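Local atomic coordinates of probable fumarate reductase Ifc3 (Shewanella frigidimarina, PDB entry 1QO8), a protein that catalyses, in vitro, the essentially unidirectional reduction of fumarate to succinate, using one FAD and four covalently bound c-type hemes, and may take part in electron transport to ferric iron. Residues D417-K422 and M480-T485; G133-L138 and D547-G552; H83-K88 and D431-L436. All blocks are in the same frame, centred on the assembly; numbering follows the deposited sequence.

From the N terminus, H83-K88 of the heme-bearing region comes first and pairs through contact 3 with D431-L436, at the end of helix 425-432. Before that loop closes, G133-L138 opens the loop of contact 2, which ties helix 131-143 of the Rossmann-type fold to the C-terminal helix 543-563; contacts 2 and 3 therefore cross. Contact 1, nested within contact 2 and crossing contact 3, joins the start of helix 418-423 to the loop before strand 489-505. Contacts 1 and 3 lie on one side of the chain's centre and meet where Y421 OH comes 2.5 Å from D431 OD2, a probable hydrogen bond. Contact 2 lies on the opposite side, about 45 Å from contact 1 between centres.

Contact 1: D417-K422 and M480-T485; sequences DNQLYK and MPLNMT
D417 OD2 is gripped by three N-H groups. Q419 NE2 donates at 2.9 Å and almost straight, 175° at the hydrogen, to D417 OD2, which offers its syn lone pair and lies in the plane of the Q419 amide. From above the carboxylate plane, T485 N reaches D417 OD2 at 3.0 Å, with a more bent angle of 151°; the third donor is the backbone amide of Q486. The other oxygen serves the helix: Q419 N lies 3.0 Å from D417 OD1, which makes D417 the N-cap of helix 418-423. A chi1 of 74°, which tucks CG in over the backbone with N and C flanking it, is consistent with both roles. So many N-H donors, together with the helix N terminus, would be expected to favour the ionised carboxylate.

Next to this polar knot the contact turns apolar. L482 splits its two methyls: CD1 packs 3.7 Å from L420 CB, the two side chains crossing at about a right angle, while CD2 lies 4.0 Å from Q419 CB. Water 1 accepts from D417 N at 2.8 Å and reaches N483 O through a weak bond.

Strand 412-417 pairs antiparallel with strand 489-505, on which Y489 touches both D417 and M484. N464 of helix 453-469 takes the amide of M484, so the 480-485 loop lies between helices 418-423 and 453-469 beside strand 489-505, while V427 of helix 425-432 covers L420, in what is probably the capping domain of this family.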
loop_
_atom_site.group_PDB
_atom_site.type_symbol
_atom_site.label_atom_id
_atom_site.label_comp_id
_atom_site.label_asym_id
_atom_site.label_seq_id
_atom_site.Cartn_x
_atom_site.Cartn_y
_atom_site.Cartn_z
ATOM N N ASP A 417 -35.594 12.670 -21.696
ATOM C CA ASP A 417 -36.932 12.317 -22.256
ATOM C C ASP A 417 -36.679 11.882 -23.666
ATOM O O ASP A 417 -35.486 11.762 -24.035
ATOM C CB ASP A 417 -37.836 13.561 -22.123
ATOM C CG ASP A 417 -37.506 14.653 -23.131
ATOM O OD1 ASP A 417 -36.419 14.722 -23.775
ATOM O OD2 ASP A 417 -38.402 15.538 -23.306
ATOM N N ASN A 418 -37.635 11.692 -24.557
ATOM C CA ASN A 418 -37.534 11.273 -25.958
ATOM C C ASN A 418 -36.765 12.178 -26.829
ATOM O O ASN A 418 -36.268 11.748 -27.882
ATOM C CB ASN A 418 -38.938 11.056 -26.592
ATOM C CG ASN A 418 -39.129 10.636 -28.029
ATOM O OD1 ASN A 418 -40.026 10.021 -28.615
ATOM N ND2 ASN A 418 -38.238 10.845 -29.014
ATOM N N GLN A 419 -36.549 13.490 -26.462
ATOM C CA GLN A 419 -35.714 14.320 -27.328
ATOM C C GLN A 419 -34.289 13.837 -27.284
ATOM O O GLN A 419 -33.465 13.793 -28.217
ATOM C CB GLN A 419 -35.793 15.863 -26.983
ATOM C CG GLN A 419 -37.178 16.339 -26.562
ATOM C CD GLN A 419 -37.155 17.746 -25.944
ATOM O OE1 GLN A 419 -36.745 18.751 -26.543
ATOM N NE2 GLN A 419 -37.436 17.873 -24.667
ATOM N N LEU A 420 -33.798 13.585 -26.014
ATOM C CA LEU A 420 -32.426 13.101 -25.934
ATOM C C LEU A 420 -32.397 11.710 -26.602
ATOM O O LEU A 420 -31.471 11.451 -27.308
ATOM C CB LEU A 420 -31.909 12.929 -24.467
ATOM C CG LEU A 420 -30.393 12.830 -24.352
ATOM C CD1 LEU A 420 -29.938 13.507 -23.022
ATOM C CD2 LEU A 420 -29.886 11.371 -24.283
ATOM N N TYR A 421 -33.343 10.859 -26.305
ATOM C CA TYR A 421 -33.318 9.471 -26.814
ATOM C C TYR A 421 -33.206 9.527 -28.325
ATOM O O TYR A 421 -32.354 8.865 -28.915
ATOM C CB TYR A 421 -34.588 8.697 -26.467
ATOM C CG TYR A 421 -34.605 7.212 -26.846
ATOM C CD1 TYR A 421 -34.082 6.261 -25.962
ATOM C CD2 TYR A 421 -35.207 6.771 -28.032
ATOM C CE1 TYR A 421 -34.155 4.926 -26.286
ATOM C CE2 TYR A 421 -35.267 5.453 -28.396
ATOM C CZ TYR A 421 -34.698 4.510 -27.483
ATOM O OH TYR A 421 -34.764 3.164 -27.740
ATOM N N LYS A 422 -34.076 10.400 -28.917
ATOM C CA LYS A 422 -34.102 10.454 -30.388
ATOM C C LYS A 422 -32.841 11.069 -30.926
ATOM O O LYS A 422 -32.549 10.728 -32.046
ATOM C CB LYS A 422 -35.255 11.242 -31.023
ATOM C CG LYS A 422 -36.514 10.451 -31.159
ATOM C CD LYS A 422 -37.618 11.125 -31.943
ATOM C CE LYS A 422 -37.898 12.547 -31.476
ATOM N NZ LYS A 422 -39.133 13.131 -32.089
ATOM N N MET A 480 -28.050 24.062 -20.537
ATOM C CA MET A 480 -29.206 23.220 -20.429
ATOM C C MET A 480 -29.979 23.035 -21.739
ATOM O O MET A 480 -30.944 23.685 -22.107
ATOM C CB MET A 480 -30.094 23.631 -19.258
ATOM C CG MET A 480 -29.227 23.925 -17.964
ATOM S SD MET A 480 -30.410 24.553 -16.769
ATOM C CE MET A 480 -29.869 26.295 -16.979
ATOM N N PRO A 481 -29.634 21.938 -22.487
ATOM C CA PRO A 481 -29.996 21.942 -23.900
ATOM C C PRO A 481 -31.329 21.293 -24.025
ATOM O O PRO A 481 -31.875 21.439 -25.111
ATOM C CB PRO A 481 -28.926 21.334 -24.735
ATOM C CG PRO A 481 -27.894 20.899 -23.722
ATOM C CD PRO A 481 -28.199 21.427 -22.356
ATOM N N LEU A 482 -31.966 20.711 -23.050
ATOM C CA LEU A 482 -33.185 19.980 -23.402
ATOM C C LEU A 482 -33.862 19.953 -22.067
ATOM O O LEU A 482 -33.199 19.726 -21.068
ATOM C CB LEU A 482 -32.829 18.456 -23.725
ATOM C CG LEU A 482 -32.149 18.116 -25.045
ATOM C CD1 LEU A 482 -31.897 16.575 -25.323
ATOM C CD2 LEU A 482 -32.999 18.620 -26.225
ATOM N N ASN A 483 -35.147 20.006 -22.048
ATOM C CA ASN A 483 -36.000 19.823 -20.920
ATOM C C ASN A 483 -36.557 18.401 -21.011
ATOM O O ASN A 483 -36.198 17.667 -21.932
ATOM C CB ASN A 483 -37.192 20.767 -21.265
ATOM C CG ASN A 483 -37.721 20.141 -22.572
ATOM O OD1 ASN A 483 -36.963 19.970 -23.546
ATOM N ND2 ASN A 483 -38.895 19.725 -22.847
ATOM N N MET A 484 -37.502 18.085 -20.186
ATOM C CA MET A 484 -38.121 16.783 -20.064
ATOM C C MET A 484 -39.628 17.050 -20.170
ATOM O O MET A 484 -40.305 17.299 -19.164
ATOM C CB MET A 484 -37.695 16.148 -18.727
ATOM C CG MET A 484 -36.221 15.693 -18.785
ATOM S SD MET A 484 -35.662 14.867 -17.261
ATOM C CE MET A 484 -36.718 13.455 -17.319
ATOM N N THR A 485 -40.122 17.023 -21.391
ATOM C CA THR A 485 -41.528 17.245 -21.702
ATOM C C THR A 485 -41.997 16.265 -22.750
ATOM O O THR A 485 -43.226 16.220 -22.929
ATOM C CB THR A 485 -41.698 18.645 -22.385
ATOM O OG1 THR A 485 -40.729 18.697 -23.437
ATOM C CG2 THR A 485 -41.426 19.796 -21.448
HETATM O O HOH W 1 -34.146 15.040 -22.080
#

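Contact 2: G133-L138 and D547-G552; sequences GFNASL and DTVVFG. With FAD (flavin-adenine dinucleotide), chain G.
With chi1 at -81°, N135 has CG anti to its carbonyl carbon, which carries the amide across to V549; in T548, chi1 of 66° tucks OG1 in over the backbone and leaves CG2 anti to the carbonyl carbon, aimed at the cofactor. N135 ND2 lies 3.8 Å from V549 CG2, and N135 OD1 is 3.9 Å from V549 CG1, so the amide crosses V549 obliquely, one end near each methyl. Its polar atoms are satisfied elsewhere: ND2 donates to S131 O, and OD1 accepts from W217 NE1. The axes of 133-138 and 547-552 run 27° apart and approach to 7.9 Å. Helix 131-143 follows strand 124-127 in a Rossmann-type dinucleotide-binding fold, and G133 fits the last glycine of its GxGxxG pattern, next to A132, whose amide binds FAD. G552, lacking a side chain, lets the backbones come close, with A136 CA 4.5 Å from G552 CA, and A136 CA makes a CA-H...O contact of 3.0 Å with G552 O. T548 CG2 touches FAD O5' at 3.2 Å, while T548 OG1 bonds to I545 O of its own helix and to S131 OG, which links it to the start of helix 131-143 beside the pyrophosphate.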
loop_
_atom_site.group_PDB
_atom_site.type_symbol
_atom_site.label_atom_id
_atom_site.label_comp_id
_atom_site.label_asym_id
_atom_site.label_seq_id
_atom_site.Cartn_x
_atom_site.Cartn_y
_atom_site.Cartn_z
ATOM N N GLY A 133 -0.799 -11.504 -21.228
ATOM C CA GLY A 133 -0.336 -12.912 -21.197
ATOM C C GLY A 133 -0.314 -13.574 -22.569
ATOM O O GLY A 133 0.603 -14.344 -22.907
ATOM N N PHE A 134 -1.334 -13.248 -23.435
ATOM C CA PHE A 134 -1.199 -13.826 -24.776
ATOM C C PHE A 134 0.052 -13.270 -25.453
ATOM O O PHE A 134 0.825 -13.977 -26.169
ATOM C CB PHE A 134 -2.465 -13.690 -25.596
ATOM C CG PHE A 134 -3.601 -14.636 -25.457
ATOM C CD1 PHE A 134 -3.482 -15.933 -25.959
ATOM C CD2 PHE A 134 -4.834 -14.222 -24.945
ATOM C CE1 PHE A 134 -4.531 -16.792 -25.909
ATOM C CE2 PHE A 134 -5.918 -15.098 -24.934
ATOM C CZ PHE A 134 -5.751 -16.376 -25.425
ATOM N N ASN A 135 0.299 -11.967 -25.346
ATOM C CA ASN A 135 1.465 -11.417 -26.015
ATOM C C ASN A 135 2.745 -12.041 -25.453
ATOM O O ASN A 135 3.759 -12.191 -26.144
ATOM C CB ASN A 135 1.557 -9.880 -25.901
ATOM C CG ASN A 135 0.662 -9.176 -26.927
ATOM O OD1 ASN A 135 0.997 -9.023 -28.102
ATOM N ND2 ASN A 135 -0.484 -8.649 -26.506
ATOM N N ALA A 136 2.853 -12.162 -24.122
ATOM C CA ALA A 136 4.013 -12.789 -23.520
ATOM C C ALA A 136 4.159 -14.232 -24.059
ATOM O O ALA A 136 5.252 -14.634 -24.453
ATOM C CB ALA A 136 3.891 -12.736 -21.964
ATOM N N SER A 137 3.142 -15.072 -24.032
ATOM C CA SER A 137 3.174 -16.392 -24.645
ATOM C C SER A 137 3.687 -16.483 -26.073
ATOM O O SER A 137 4.498 -17.391 -26.363
ATOM C CB SER A 137 1.777 -17.027 -24.674
ATOM O OG SER A 137 1.403 -17.075 -23.295
ATOM N N LEU A 138 3.187 -15.664 -26.970
ATOM C CA LEU A 138 3.585 -15.674 -28.371
ATOM C C LEU A 138 5.029 -15.219 -28.503
ATOM O O LEU A 138 5.787 -15.755 -29.363
ATOM C CB LEU A 138 2.678 -14.819 -29.268
ATOM C CG LEU A 138 1.261 -15.342 -29.528
ATOM C CD1 LEU A 138 0.221 -14.230 -29.720
ATOM C CD2 LEU A 138 1.231 -16.314 -30.713
ATOM N N ASP A 547 0.392 -0.802 -23.252
ATOM C CA ASP A 547 1.200 -1.438 -22.203
ATOM C C ASP A 547 1.075 -2.956 -22.288
ATOM O O ASP A 547 2.096 -3.615 -22.313
ATOM C CB ASP A 547 0.663 -0.906 -20.870
ATOM C CG ASP A 547 1.278 -1.496 -19.621
ATOM O OD1 ASP A 547 2.412 -2.016 -19.619
ATOM O OD2 ASP A 547 0.573 -1.412 -18.577
ATOM N N THR A 548 -0.067 -3.585 -22.390
ATOM C CA THR A 548 -0.157 -5.060 -22.433
ATOM C C THR A 548 0.552 -5.594 -23.670
ATOM O O THR A 548 1.230 -6.632 -23.570
ATOM C CB THR A 548 -1.605 -5.584 -22.394
ATOM O OG1 THR A 548 -2.245 -5.162 -23.629
ATOM C CG2 THR A 548 -2.385 -5.007 -21.224
ATOM N N VAL A 549 0.554 -4.831 -24.786
ATOM C CA VAL A 549 1.245 -5.340 -25.956
ATOM C C VAL A 549 2.757 -5.148 -25.805
ATOM O O VAL A 549 3.579 -6.052 -25.975
ATOM C CB VAL A 549 0.779 -4.692 -27.279
ATOM C CG1 VAL A 549 1.589 -5.225 -28.436
ATOM C CG2 VAL A 549 -0.714 -5.005 -27.470
ATOM N N VAL A 550 3.174 -3.933 -25.542
ATOM C CA VAL A 550 4.594 -3.637 -25.526
ATOM C C VAL A 550 5.294 -4.448 -24.407
ATOM O O VAL A 550 6.370 -4.988 -24.638
ATOM C CB VAL A 550 4.802 -2.147 -25.310
ATOM C CG1 VAL A 550 6.228 -1.808 -24.915
ATOM C CG2 VAL A 550 4.425 -1.338 -26.551
ATOM N N PHE A 551 4.782 -4.440 -23.178
ATOM C CA PHE A 551 5.550 -5.057 -22.098
ATOM C C PHE A 551 5.206 -6.537 -22.055
ATOM O O PHE A 551 5.940 -7.354 -21.497
ATOM C CB PHE A 551 5.309 -4.350 -20.747
ATOM C CG PHE A 551 6.109 -3.065 -20.684
ATOM C CD1 PHE A 551 7.485 -3.084 -20.509
ATOM C CD2 PHE A 551 5.450 -1.847 -20.840
ATOM C CE1 PHE A 551 8.204 -1.901 -20.542
ATOM C CE2 PHE A 551 6.177 -0.662 -20.839
ATOM C CZ PHE A 551 7.552 -0.680 -20.699
ATOM N N GLY A 552 4.020 -6.922 -22.563
ATOM C CA GLY A 552 3.682 -8.347 -22.663
ATOM C C GLY A 552 4.721 -9.013 -23.555
ATOM O O GLY A 552 5.209 -10.105 -23.193
HETATM P PA FAD G . -6.496 -8.755 -18.167
HETATM O O1A FAD G . -6.955 -8.548 -19.577
HETATM O O2A FAD G . -7.344 -8.578 -17.125
HETATM O O5B FAD G . -6.371 -10.321 -18.112
HETATM C C5B FAD G . -5.758 -11.045 -16.967
HETATM C C4B FAD G . -6.033 -12.618 -17.177
HETATM O O4B FAD G . -5.371 -13.243 -15.972
HETATM C C3B FAD G . -7.544 -12.963 -16.968
HETATM O O3B FAD G . -8.241 -13.543 -17.977
HETATM C C2B FAD G . -7.633 -13.526 -15.502
HETATM O O2B FAD G . -8.668 -14.517 -15.289
HETATM C C1B FAD G . -6.335 -14.241 -15.446
HETATM N N9A FAD G . -5.848 -14.449 -14.076
HETATM C C8A FAD G . -5.954 -13.613 -12.993
HETATM N N7A FAD G . -5.515 -14.165 -11.896
HETATM C C5A FAD G . -5.086 -15.439 -12.258
HETATM C C6A FAD G . -4.580 -16.575 -11.494
HETATM N N6A FAD G . -4.375 -16.557 -10.206
HETATM N N1A FAD G . -4.254 -17.655 -12.248
HETATM C C2A FAD G . -4.528 -17.757 -13.592
HETATM N N3A FAD G . -5.013 -16.762 -14.369
HETATM C C4A FAD G . -5.290 -15.656 -13.626
HETATM N N1 FAD G . -7.387 0.585 -21.634
HETATM C C2 FAD G . -6.956 1.112 -22.749
HETATM O O2 FAD G . -5.857 1.478 -23.007
HETATM N N3 FAD G . -7.810 1.324 -23.873
HETATM C C4 FAD G . -9.130 0.918 -23.705
HETATM O O4 FAD G . -9.917 1.109 -24.589
HETATM C C4X FAD G . -9.596 0.391 -22.424
HETATM N N5 FAD G . -10.887 0.066 -22.258
HETATM C C5X FAD G . -11.318 -0.498 -21.105
HETATM C C6 FAD G . -12.677 -0.828 -21.004
HETATM C C7 FAD G . -13.145 -1.410 -19.850
HETATM C C7M FAD G . -14.578 -1.795 -19.664
HETATM C C8 FAD G . -12.205 -1.698 -18.796
HETATM C C8M FAD G . -12.690 -2.398 -17.563
HETATM C C9 FAD G . -10.870 -1.404 -18.905
HETATM C C9A FAD G . -10.383 -0.806 -20.043
HETATM N N10 FAD G . -9.043 -0.426 -20.257
HETATM C C10 FAD G . -8.629 0.155 -21.393
HETATM C "C1'" FAD G . -7.962 -1.018 -19.406
HETATM C "C2'" FAD G . -7.258 -2.183 -20.180
HETATM O "O2'" FAD G . -8.408 -2.833 -20.820
HETATM C "C3'" FAD G . -6.813 -3.188 -19.089
HETATM O "O3'" FAD G . -5.899 -2.570 -18.173
HETATM C "C4'" FAD G . -5.808 -4.171 -19.777
HETATM O "O4'" FAD G . -6.643 -4.909 -20.721
HETATM C "C5'" FAD G . -5.363 -5.179 -18.658
HETATM O "O5'" FAD G . -4.719 -6.344 -19.477
HETATM P P FAD G . -3.996 -7.522 -18.796
HETATM O O1P FAD G . -3.497 -8.368 -19.944
HETATM O O2P FAD G . -3.111 -6.904 -17.914
HETATM O O3P FAD G . -5.026 -8.108 -17.962
#

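Contact 3: H83-K88 and D431-L436; sequences HSFDIK and DHLEML. With HEM (protoporphyrin IX containing Fe), chain C.
F85 CB lies 4.1 Å from E434 OE1, and from there the ring and L433 extend together toward the heme. F85 CE1 meets L433 CD2 at 3.9 Å, at the ring edge, and CD1 passes L433 O; CE2 nears HEM C1B, and the tip, F85 CZ, ends 3.5 Å from HEM CHB. One face of the F85 ring takes H83 CB, CZ sits over a face of the imidazole, and F53 stacks on the same phenyl. H83 closes a CxxCH heme-attachment motif with C79 and C82: H83 NE2 binds HEM FE at 1.9 Å, and H59 supplies the second axial nitrogen. L433 CD2 lies 3.6 Å from HEM C3A, so both the cytochrome and the flavoprotein parts line this heme. Just beyond L433, E434 has a positive phi of 54° as the C-prime residue of a Schellman motif ending helix 425-432. Its extended side chain offers E434 OE1 by the syn lone pair to D86 N at 2.7 Å. An alanine here removes the carboxylate that accepts from D86 N and water 2, and would probably loosen the chain beside F85. Water 2, 2.6 Å from E434 OE1, also bonds weakly to S84 O.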
loop_
_atom_site.group_PDB
_atom_site.type_symbol
_atom_site.label_atom_id
_atom_site.label_comp_id
_atom_site.label_asym_id
_atom_site.label_seq_id
_atom_site.Cartn_x
_atom_site.Cartn_y
_atom_site.Cartn_z
ATOM N N HIS A 83 -23.896 -7.974 -17.540
ATOM C CA HIS A 83 -25.103 -7.307 -18.028
ATOM C C HIS A 83 -26.272 -7.638 -17.134
ATOM O O HIS A 83 -26.176 -8.424 -16.175
ATOM C CB HIS A 83 -25.451 -7.663 -19.450
ATOM C CG HIS A 83 -24.421 -7.439 -20.513
ATOM N ND1 HIS A 83 -24.238 -6.176 -21.134
ATOM C CD2 HIS A 83 -23.531 -8.230 -21.082
ATOM C CE1 HIS A 83 -23.277 -6.298 -22.053
ATOM N NE2 HIS A 83 -22.756 -7.581 -22.053
ATOM N N SER A 84 -27.469 -7.181 -17.474
ATOM C CA SER A 84 -28.605 -7.713 -16.682
ATOM C C SER A 84 -29.735 -8.051 -17.634
ATOM O O SER A 84 -30.841 -7.604 -17.395
ATOM C CB SER A 84 -28.930 -6.771 -15.536
ATOM O OG SER A 84 -29.538 -7.422 -14.401
ATOM N N PHE A 85 -29.484 -8.748 -18.756
ATOM C CA PHE A 85 -30.561 -9.088 -19.674
ATOM C C PHE A 85 -31.658 -9.844 -18.932
ATOM O O PHE A 85 -31.304 -10.511 -17.970
ATOM C CB PHE A 85 -30.089 -9.896 -20.861
ATOM C CG PHE A 85 -28.908 -9.293 -21.571
ATOM C CD1 PHE A 85 -28.913 -7.979 -22.057
ATOM C CD2 PHE A 85 -27.773 -10.006 -21.762
ATOM C CE1 PHE A 85 -27.802 -7.487 -22.718
ATOM C CE2 PHE A 85 -26.678 -9.528 -22.411
ATOM C CZ PHE A 85 -26.668 -8.264 -22.926
ATOM N N ASP A 86 -32.911 -9.708 -19.357
ATOM C CA ASP A 86 -33.985 -10.413 -18.656
ATOM C C ASP A 86 -34.335 -11.632 -19.555
ATOM O O ASP A 86 -34.579 -11.447 -20.751
ATOM C CB ASP A 86 -35.198 -9.494 -18.583
ATOM C CG ASP A 86 -36.454 -10.135 -18.048
ATOM O OD1 ASP A 86 -36.427 -11.012 -17.166
ATOM O OD2 ASP A 86 -37.574 -9.790 -18.473
ATOM N N ILE A 87 -34.166 -12.844 -19.094
ATOM C CA ILE A 87 -34.226 -14.036 -19.959
ATOM C C ILE A 87 -34.992 -15.135 -19.239
ATOM O O ILE A 87 -35.139 -15.056 -18.021
ATOM C CB ILE A 87 -32.774 -14.368 -20.384
ATOM C CG1 ILE A 87 -32.763 -14.611 -21.875
ATOM C CG2 ILE A 87 -32.080 -15.459 -19.611
ATOM C CD1 ILE A 87 -31.502 -13.999 -22.506
ATOM N N LYS A 88 -35.630 -16.005 -19.976
ATOM C CA LYS A 88 -36.312 -17.163 -19.358
ATOM C C LYS A 88 -35.204 -18.126 -18.931
ATOM O O LYS A 88 -34.090 -17.983 -19.402
ATOM C CB LYS A 88 -37.306 -17.862 -20.269
ATOM C CG LYS A 88 -36.606 -18.354 -21.514
ATOM C CD LYS A 88 -37.543 -18.869 -22.610
ATOM C CE LYS A 88 -36.701 -19.783 -23.503
ATOM N NZ LYS A 88 -37.328 -19.960 -24.835
ATOM N N ASP A 431 -30.494 1.205 -24.262
ATOM C CA ASP A 431 -31.838 0.695 -24.269
ATOM C C ASP A 431 -31.753 -0.771 -24.814
ATOM O O ASP A 431 -32.487 -1.584 -24.333
ATOM C CB ASP A 431 -32.734 1.486 -25.187
ATOM C CG ASP A 431 -34.209 1.294 -24.941
ATOM O OD1 ASP A 431 -34.616 0.773 -23.881
ATOM O OD2 ASP A 431 -35.034 1.710 -25.780
ATOM N N HIS A 432 -31.053 -1.061 -25.875
ATOM C CA HIS A 432 -30.959 -2.391 -26.461
ATOM C C HIS A 432 -30.292 -3.347 -25.448
ATOM O O HIS A 432 -30.669 -4.489 -25.346
ATOM C CB HIS A 432 -30.009 -2.459 -27.676
ATOM C CG HIS A 432 -30.499 -1.739 -28.875
ATOM N ND1 HIS A 432 -29.683 -1.226 -29.882
ATOM C CD2 HIS A 432 -31.801 -1.429 -29.206
ATOM C CE1 HIS A 432 -30.504 -0.641 -30.776
ATOM N NE2 HIS A 432 -31.782 -0.762 -30.400
ATOM N N LEU A 433 -29.392 -2.866 -24.603
ATOM C CA LEU A 433 -28.834 -3.585 -23.475
ATOM C C LEU A 433 -29.738 -3.697 -22.298
ATOM O O LEU A 433 -29.279 -4.171 -21.241
ATOM C CB LEU A 433 -27.462 -2.999 -23.076
ATOM C CG LEU A 433 -26.473 -3.082 -24.235
ATOM C CD1 LEU A 433 -25.094 -2.507 -23.853
ATOM C CD2 LEU A 433 -26.313 -4.536 -24.733
ATOM N N GLU A 434 -30.983 -3.272 -22.413
ATOM C CA GLU A 434 -31.959 -3.235 -21.363
ATOM C C GLU A 434 -31.468 -2.478 -20.137
ATOM O O GLU A 434 -31.990 -2.689 -19.030
ATOM C CB GLU A 434 -32.428 -4.680 -20.972
ATOM C CG GLU A 434 -32.925 -5.497 -22.173
ATOM C CD GLU A 434 -33.243 -6.943 -21.789
ATOM O OE1 GLU A 434 -33.348 -7.420 -20.643
ATOM O OE2 GLU A 434 -33.507 -7.748 -22.670
ATOM N N MET A 435 -30.698 -1.412 -20.324
ATOM C CA MET A 435 -30.314 -0.594 -19.150
ATOM C C MET A 435 -31.261 0.526 -18.756
ATOM O O MET A 435 -31.230 1.104 -17.633
ATOM C CB MET A 435 -28.919 -0.051 -19.525
ATOM C CG MET A 435 -27.886 -1.236 -19.440
ATOM S SD MET A 435 -26.365 -0.495 -20.171
ATOM C CE MET A 435 -25.838 0.570 -18.795
ATOM N N LEU A 436 -32.182 0.848 -19.681
ATOM C CA LEU A 436 -33.063 2.021 -19.362
ATOM C C LEU A 436 -34.359 1.607 -18.730
ATOM O O LEU A 436 -35.107 0.797 -19.348
ATOM C CB LEU A 436 -33.415 2.727 -20.681
ATOM C CG LEU A 436 -32.221 3.209 -21.493
ATOM C CD1 LEU A 436 -32.770 4.102 -22.585
ATOM C CD2 LEU A 436 -31.151 3.812 -20.543
HETATM C CHA HEM C . -21.326 -4.786 -24.908
HETATM C CHB HEM C . -24.149 -8.722 -25.241
HETATM C CHC HEM C . -21.183 -10.792 -22.039
HETATM C CHD HEM C . -19.240 -6.491 -20.921
HETATM C C1A HEM C . -22.303 -5.636 -25.353
HETATM C C2A HEM C . -23.221 -5.487 -26.469
HETATM C C3A HEM C . -23.983 -6.567 -26.562
HETATM C C4A HEM C . -23.591 -7.453 -25.461
HETATM C CMA HEM C . -25.138 -6.923 -27.528
HETATM C CAA HEM C . -23.307 -4.197 -27.350
HETATM C CBA HEM C . -22.494 -4.289 -28.656
HETATM C CGA HEM C . -21.017 -4.237 -28.344
HETATM O O1A HEM C . -20.369 -5.282 -28.684
HETATM O O2A HEM C . -20.529 -3.204 -27.785
HETATM C C1B HEM C . -23.459 -9.692 -24.525
HETATM C C2B HEM C . -23.707 -11.127 -24.562
HETATM C C3B HEM C . -22.862 -11.677 -23.709
HETATM C C4B HEM C . -22.073 -10.655 -23.076
HETATM C CMB HEM C . -24.732 -11.736 -25.504
HETATM C CAB HEM C . -22.548 -13.205 -23.408
HETATM C CBB HEM C . -22.821 -14.150 -24.312
HETATM C C1C HEM C . -20.460 -9.829 -21.376
HETATM C C2C HEM C . -19.487 -10.012 -20.305
HETATM C C3C HEM C . -18.940 -8.829 -20.039
HETATM C C4C HEM C . -19.533 -7.855 -20.924
HETATM C CMC HEM C . -19.264 -11.387 -19.668
HETATM C CAC HEM C . -17.802 -8.407 -19.040
HETATM C CBC HEM C . -16.758 -9.188 -18.777
HETATM C C1D HEM C . -19.610 -5.654 -21.941
HETATM C C2D HEM C . -19.121 -4.269 -22.106
HETATM C C3D HEM C . -19.688 -3.812 -23.210
HETATM C C4D HEM C . -20.537 -4.840 -23.775
HETATM C CMD HEM C . -18.146 -3.587 -21.124
HETATM C CAD HEM C . -19.541 -2.386 -23.854
HETATM C CBD HEM C . -20.760 -1.533 -23.606
HETATM C CGD HEM C . -20.812 -0.113 -24.228
HETATM O O1D HEM C . -19.795 0.605 -24.220
HETATM O O2D HEM C . -21.886 0.290 -24.719
HETATM N NA HEM C . -22.525 -6.897 -24.805
HETATM N NB HEM C . -22.482 -9.435 -23.585
HETATM N NC HEM C . -20.453 -8.497 -21.732
HETATM N ND HEM C . -20.466 -5.968 -22.957
HETATM FE FE HEM C . -21.420 -7.732 -23.324
HETATM O O HOH W 2 -33.924 -6.461 -18.268
#